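Local coordinates for protein beta subunit of photoactivated adenylyl cyclase (Beggiatoa sp. PS, PDB 5MBE) that probably makes cyclic AMP from ATP when a flavin-binding BLUF domain joined to its cyclase domain absorbs blue light, at residues 151-156 with 253-258. Residues are numbered along the deposited sequence; the frame is centred on the assembly and turned at random.
Sequences LVEKII and YGHVIE
The ring of Tyr253 leans over the neighbouring strand and meets Ile155 at its edge, with Ile155 CG1 close to the ring plane and 3.9 Å from Tyr253 CD1. Glu153 comes at the same ring obliquely: its CB lies 3.4 Å from Tyr253 OH, and the two side chains run side by side, carboxylate and ring planes 39° apart. With CG anti to the backbone N (chi1 175°), the tyrosine ring swings toward the 151-156 strand, where it reaches both neighbours. Cut back to an alanine here, Tyr253 would probably leave Ile155 CG1 and Glu153 CB without the ring and hydroxyl they pack against, removing one of the walls beside the Glu153 chain. Glu153 also runs alongside His255, CG 3.8 Å from CD2 of the imidazole, which stands almost perpendicular to the carboxylate; Leu151 CD2 approaches the imidazole obliquely too. Farther along this face Leu151 CD1 packs on Ile257 CG1, and the second subunit adds its Val173 and Val176 there.

These are antiparallel strands of the cyclase domain's central sheet, strand 150-161 lying between 205-211 and 247-258. Val152 and Val256 form a hydrogen-bonded pair, each N donating to the other's O at 2.9 Å. The ladder slackens at Lys154 and Gly254, where Lys154 N reaches Gly254 O at 3.3 Å and the return bond is weak.

On the face of Val152, Lys154 and Val256, the Lys154 side chain crosses that of Val256 at about a right angle, its CG against Val256 CG2, then bends at chi3 and chi4. Its NZ makes a long salt bridge, 3.7 Å, to Glu258 OE2, while CD rests 3.2 Å from that same oxygen. Glu258 OE1 is hydrogen-bonded to His269 NE2 and salt-bridged to Arg133 NE, so this buried carboxylate is probably stabilised in its charged form.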
loop_
_atom_site.group_PDB
_atom_site.type_symbol
_atom_site.label_atom_id
_atom_site.label_comp_id
_atom_site.label_asym_id
_atom_site.label_seq_id
_atom_site.Cartn_x
_atom_site.Cartn_y
_atom_site.Cartn_z
ATOM N N LEU A 151 12.503 -6.547 15.354
ATOM C CA LEU A 151 13.586 -5.581 15.249
ATOM C C LEU A 151 14.722 -6.208 14.451
ATOM O O LEU A 151 15.269 -7.243 14.846
ATOM C CB LEU A 151 14.070 -5.155 16.633
ATOM C CG LEU A 151 15.235 -4.166 16.666
ATOM C CD1 LEU A 151 14.796 -2.798 16.168
ATOM C CD2 LEU A 151 15.809 -4.077 18.070
ATOM N N VAL A 152 15.066 -5.589 13.322
ATOM C CA VAL A 152 16.084 -6.115 12.425
ATOM C C VAL A 152 17.014 -4.986 12.006
ATOM O O VAL A 152 16.651 -3.807 12.026
ATOM C CB VAL A 152 15.469 -6.792 11.180
ATOM C CG1 VAL A 152 14.799 -8.097 11.565
ATOM C CG2 VAL A 152 14.469 -5.862 10.513
ATOM N N GLU A 153 18.234 -5.364 11.641
ATOM C CA GLU A 153 19.203 -4.435 11.076
ATOM C C GLU A 153 19.016 -4.414 9.565
ATOM O O GLU A 153 19.201 -5.439 8.898
ATOM C CB GLU A 153 20.629 -4.851 11.437
ATOM C CG GLU A 153 20.846 -5.093 12.921
ATOM C CD GLU A 153 21.729 -6.295 13.195
ATOM O OE1 GLU A 153 22.886 -6.106 13.627
ATOM O OE2 GLU A 153 21.265 -7.434 12.973
ATOM N N LYS A 154 18.634 -3.259 9.026
ATOM C CA LYS A 154 18.371 -3.144 7.602
ATOM C C LYS A 154 19.040 -1.898 7.043
ATOM O O LYS A 154 19.329 -0.944 7.769
ATOM C CB LYS A 154 16.868 -3.093 7.295
ATOM C CG LYS A 154 16.105 -4.327 7.720
ATOM C CD LYS A 154 14.706 -4.331 7.127
ATOM C CE LYS A 154 14.697 -4.955 5.744
ATOM N NZ LYS A 154 15.018 -6.407 5.806
ATOM N N ILE A 155 19.275 -1.924 5.737
ATOM C CA ILE A 155 19.719 -0.755 4.991
ATOM C C ILE A 155 18.486 -0.101 4.390
ATOM O O ILE A 155 17.724 -0.748 3.664
ATOM C CB ILE A 155 20.729 -1.138 3.902
ATOM C CG1 ILE A 155 22.010 -1.676 4.537
ATOM C CG2 ILE A 155 21.019 0.057 3.007
ATOM C CD1 ILE A 155 22.909 -2.386 3.565
ATOM N N ILE A 156 18.282 1.174 4.699
ATOM C CA ILE A 156 17.120 1.920 4.233
ATOM C C ILE A 156 17.500 2.661 2.960
ATOM O O ILE A 156 18.578 3.264 2.879
ATOM C CB ILE A 156 16.611 2.888 5.314
ATOM C CG1 ILE A 156 16.375 2.133 6.622
ATOM C CG2 ILE A 156 15.330 3.575 4.858
ATOM C CD1 ILE A 156 15.409 0.973 6.490
ATOM N N TYR A 253 21.980 2.694 7.579
ATOM C CA TYR A 253 21.996 1.394 8.232
ATOM C C TYR A 253 21.719 1.590 9.713
ATOM O O TYR A 253 22.376 2.405 10.368
ATOM C CB TYR A 253 23.339 0.685 8.028
ATOM C CG TYR A 253 23.478 -0.617 8.786
ATOM C CD1 TYR A 253 22.850 -1.772 8.341
ATOM C CD2 TYR A 253 24.247 -0.691 9.940
ATOM C CE1 TYR A 253 22.978 -2.965 9.029
ATOM C CE2 TYR A 253 24.381 -1.880 10.634
ATOM C CZ TYR A 253 23.745 -3.013 10.173
ATOM O OH TYR A 253 23.873 -4.199 10.858
ATOM N N GLY A 254 20.744 0.855 10.232
ATOM C CA GLY A 254 20.418 0.960 11.642
ATOM C C GLY A 254 19.359 -0.051 12.018
ATOM O O GLY A 254 18.901 -0.849 11.194
ATOM N N HIS A 255 18.979 -0.005 13.291
ATOM C CA HIS A 255 17.945 -0.887 13.814
ATOM C C HIS A 255 16.578 -0.313 13.473
ATOM O O HIS A 255 16.286 0.845 13.789
ATOM C CB HIS A 255 18.090 -1.056 15.325
ATOM C CG HIS A 255 19.396 -1.652 15.746
ATOM N ND1 HIS A 255 19.646 -2.053 17.041
ATOM C CD2 HIS A 255 20.526 -1.914 15.046
ATOM C CE1 HIS A 255 20.872 -2.537 17.121
ATOM N NE2 HIS A 255 21.428 -2.464 15.925
ATOM N N VAL A 256 15.743 -1.118 12.824
ATOM C CA VAL A 256 14.392 -0.708 12.475
ATOM C C VAL A 256 13.424 -1.798 12.903
ATOM O O VAL A 256 13.755 -2.987 12.907
ATOM C CB VAL A 256 14.233 -0.406 10.965
ATOM C CG1 VAL A 256 15.101 0.770 10.565
ATOM C CG2 VAL A 256 14.567 -1.638 10.131
ATOM N N ILE A 257 12.218 -1.380 13.273
ATOM C CA ILE A 257 11.140 -2.295 13.617
ATOM C C ILE A 257 10.264 -2.451 12.386
ATOM O O ILE A 257 9.659 -1.480 11.915
ATOM C CB ILE A 257 10.336 -1.791 14.824
ATOM C CG1 ILE A 257 11.239 -1.725 16.053
ATOM C CG2 ILE A 257 9.132 -2.695 15.076
ATOM C CD1 ILE A 257 10.778 -0.746 17.092
ATOM N N GLU A 258 10.212 -3.666 11.853
ATOM C CA GLU A 258 9.474 -3.966 10.636
ATOM C C GLU A 258 8.278 -4.850 10.962
ATOM O O GLU A 258 8.413 -5.845 11.683
ATOM C CB GLU A 258 10.384 -4.649 9.613
ATOM C CG GLU A 258 9.665 -5.182 8.402
ATOM C CD GLU A 258 10.597 -5.436 7.237
ATOM O OE1 GLU A 258 10.119 -5.465 6.084
ATOM O OE2 GLU A 258 11.812 -5.595 7.474
#